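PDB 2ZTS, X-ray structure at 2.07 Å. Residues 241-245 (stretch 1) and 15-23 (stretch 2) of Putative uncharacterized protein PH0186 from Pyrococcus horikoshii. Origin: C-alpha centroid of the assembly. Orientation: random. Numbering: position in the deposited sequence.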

# COMPACT_ATOMS: atom_id res chain seq x y z
N GLY C 241 -20.71 33.25 2.12
CA GLY C 241 -20.46 32.00 1.39
C GLY C 241 -19.21 31.99 0.51
O GLY C 241 -18.29 32.78 0.67
N ILE C 242 -19.19 31.08 -0.45
CA ILE C 242 -18.04 30.95 -1.32
C ILE C 242 -17.97 32.10 -2.31
O ILE C 242 -19.01 32.53 -2.88
CB ILE C 242 -18.03 29.60 -2.05
CG1 ILE C 242 -17.97 28.48 -1.03
CG2 ILE C 242 -16.84 29.49 -2.98
CD1 ILE C 242 -17.87 27.10 -1.60
N VAL C 243 -16.75 32.59 -2.50
CA VAL C 243 -16.38 33.44 -3.64
C VAL C 243 -15.06 32.89 -4.26
O VAL C 243 -14.05 32.74 -3.56
CB VAL C 243 -16.14 34.94 -3.23
CG1 VAL C 243 -15.69 35.76 -4.46
CG2 VAL C 243 -17.38 35.61 -2.59
N VAL C 244 -15.09 32.65 -5.56
CA VAL C 244 -13.96 32.20 -6.34
C VAL C 244 -13.30 33.41 -7.02
O VAL C 244 -14.00 34.29 -7.49
CB VAL C 244 -14.43 31.21 -7.38
CG1 VAL C 244 -13.29 30.79 -8.28
CG2 VAL C 244 -15.09 30.00 -6.69
N TYR C 245 -11.97 33.45 -7.06
CA TYR C 245 -11.19 34.60 -7.52
C TYR C 245 -10.41 34.30 -8.81
O TYR C 245 -10.31 33.16 -9.16
CB TYR C 245 -10.25 35.03 -6.41
CG TYR C 245 -10.96 35.60 -5.24
CD1 TYR C 245 -11.58 36.87 -5.32
CD2 TYR C 245 -11.04 34.91 -4.03
CE1 TYR C 245 -12.27 37.43 -4.22
CE2 TYR C 245 -11.72 35.46 -2.93
CZ TYR C 245 -12.33 36.71 -3.03
OH TYR C 245 -12.97 37.22 -1.94
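Stretch 2, residues 15-23: GIPGFDELI

Stretch 2 is a loop that runs beside the last residues of a β-strand, pinned to it by one backbone hydrogen bond and packed against it by a small cluster of aliphatic and aromatic side chains. The two segments come from near opposite ends of the chain, where no two touching residues are closer than 222 positions in sequence, and together they bury 296 Å² of surface.

Direction is set by the register. Ile242 lies nearest Ile16, with the CA atoms 6.1 Å apart; Val243 CA and Pro17 CA are 5.2 Å apart; Val244 CA and Gly18 CA are 4.7 Å apart. Numbers rise together on both sides, so the loop runs in the same sense as the strand and draws closer as it goes. Residues 241-244 are strand, whereas Ile16 and Pro17 are extended in backbone angles without being part of a strand. At Gly18 phi turns positive (phi/psi 91/-12), and the chain leaves the strand's course. The turn is held by a bond within the loop from Phe19 N to Ile16 O at 3.0 Å, and a 3-10 segment follows.

The polar link is made from within this turn, by the carbonyl of Pro17. Val244 N donates to Pro17 O at 3.1 Å, and the N-H...O angle of 171° makes the bond nearly straight. Proline has no amide hydrogen to give, but its carbonyl remains free to accept, and here that is the group the strand uses. The proline ring also touches the backbone, with Pro17 CD 3.4 Å from Ile242 O. One residue further on, Gly18 CA lies 3.6 Å from Val244 O in a CA-H...O contact with an angle at the hydrogen of 168°, so the strand residue that donates through its nitrogen also meets the loop through its oxygen.

Glycine at 18 is required twice over. An ideal CB would point toward the strand and fall 2.1 Å from Val244 O, a clash; the backbone angles would also jam it against the carbonyl oxygen of Pro17. The close approach of the two chains here thus depends on a missing side chain.

Val244 is the apolar centre of the contact. Its CA-to-CB bond points toward the loop, chi1 is t, and 82 Å² of the residue is covered, the largest share of any residue in either stretch. Val244 CG2 lies 3.8 Å from Ile16 CG2 and 4.3 Å from Phe19 CD1, approaching the ring obliquely, while Val244 CG1 reaches Leu22 CD1 at 4.3 Å. Ile16 also serves Ile242, the two meeting CG2 to CG2 at 3.7 Å, so one loop isoleucine packs against two strand residues of alternate position. Val243, between them, has its CA-to-CB bond sideways to the loop; its CA is 3.8 Å from Pro17 O and its CG1 4.2 Å from the same oxygen. The CA-to-CB bond of Tyr245 points away, and the residue makes no contact with the loop.

The rule to read here is economical: a carbonyl for alignment, a glycine for closeness and a turn that brings further apolar groups back to one valine.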

# COMPACT_ATOMS: atom_id res chain seq x y z
N GLY C 15 -24.64 29.70 -8.61
CA GLY C 15 -24.87 30.42 -7.38
C GLY C 15 -23.61 30.89 -6.69
O GLY C 15 -23.70 31.52 -5.64
N ILE C 16 -22.44 30.66 -7.29
CA ILE C 16 -21.16 30.92 -6.61
C ILE C 16 -20.40 31.98 -7.41
O ILE C 16 -19.96 31.71 -8.54
CB ILE C 16 -20.33 29.60 -6.48
CG1 ILE C 16 -21.04 28.66 -5.46
CG2 ILE C 16 -18.86 29.93 -6.03
CD1 ILE C 16 -20.87 27.29 -5.75
N PRO C 17 -20.31 33.20 -6.87
CA PRO C 17 -19.69 34.30 -7.61
C PRO C 17 -18.32 33.89 -8.03
O PRO C 17 -17.61 33.24 -7.25
CB PRO C 17 -19.68 35.46 -6.61
CG PRO C 17 -20.81 35.12 -5.63
CD PRO C 17 -20.83 33.65 -5.55
N GLY C 18 -17.99 34.19 -9.27
CA GLY C 18 -16.69 33.85 -9.81
C GLY C 18 -16.59 32.51 -10.49
O GLY C 18 -15.62 32.27 -11.22
N PHE C 19 -17.60 31.66 -10.33
CA PHE C 19 -17.54 30.28 -10.79
C PHE C 19 -18.10 30.02 -12.16
O PHE C 19 -17.55 29.21 -12.91
CB PHE C 19 -18.27 29.37 -9.78
CG PHE C 19 -18.00 27.94 -9.99
CD1 PHE C 19 -16.73 27.42 -9.72
CD2 PHE C 19 -18.99 27.09 -10.47
CE1 PHE C 19 -16.45 26.12 -9.94
CE2 PHE C 19 -18.73 25.77 -10.65
CZ PHE C 19 -17.45 25.27 -10.39
N ASP C 20 -19.23 30.63 -12.50
CA ASP C 20 -19.89 30.33 -13.77
C ASP C 20 -18.99 30.62 -14.94
O ASP C 20 -19.00 29.89 -15.91
CB ASP C 20 -21.22 31.09 -13.94
CG ASP C 20 -22.26 30.64 -12.95
OD1 ASP C 20 -22.14 29.51 -12.41
OD2 ASP C 20 -23.24 31.37 -12.65
N GLU C 21 -18.17 31.65 -14.83
CA GLU C 21 -17.19 31.99 -15.88
C GLU C 21 -16.18 30.88 -16.19
O GLU C 21 -15.53 30.94 -17.20
CB GLU C 21 -16.43 33.32 -15.57
CG GLU C 21 -16.09 33.65 -14.12
CD GLU C 21 -17.02 34.71 -13.43
OE1 GLU C 21 -18.07 34.32 -12.84
OE2 GLU C 21 -16.66 35.92 -13.41
N LEU C 22 -16.04 29.89 -15.30
CA LEU C 22 -15.14 28.76 -15.52
C LEU C 22 -15.79 27.67 -16.36
O LEU C 22 -15.09 26.80 -16.87
CB LEU C 22 -14.64 28.18 -14.17
CG LEU C 22 -14.04 29.17 -13.16
CD1 LEU C 22 -13.51 28.54 -11.93
CD2 LEU C 22 -12.97 29.99 -13.81
N ILE C 23 -17.11 27.70 -16.51
CA ILE C 23 -17.86 26.61 -17.13
C ILE C 23 -18.94 27.15 -18.09
O ILE C 23 -20.04 26.60 -18.20
CB ILE C 23 -18.47 25.66 -16.04
CG1 ILE C 23 -19.24 26.44 -14.99
CG2 ILE C 23 -17.38 24.92 -15.35
CD1 ILE C 23 -20.28 25.63 -14.23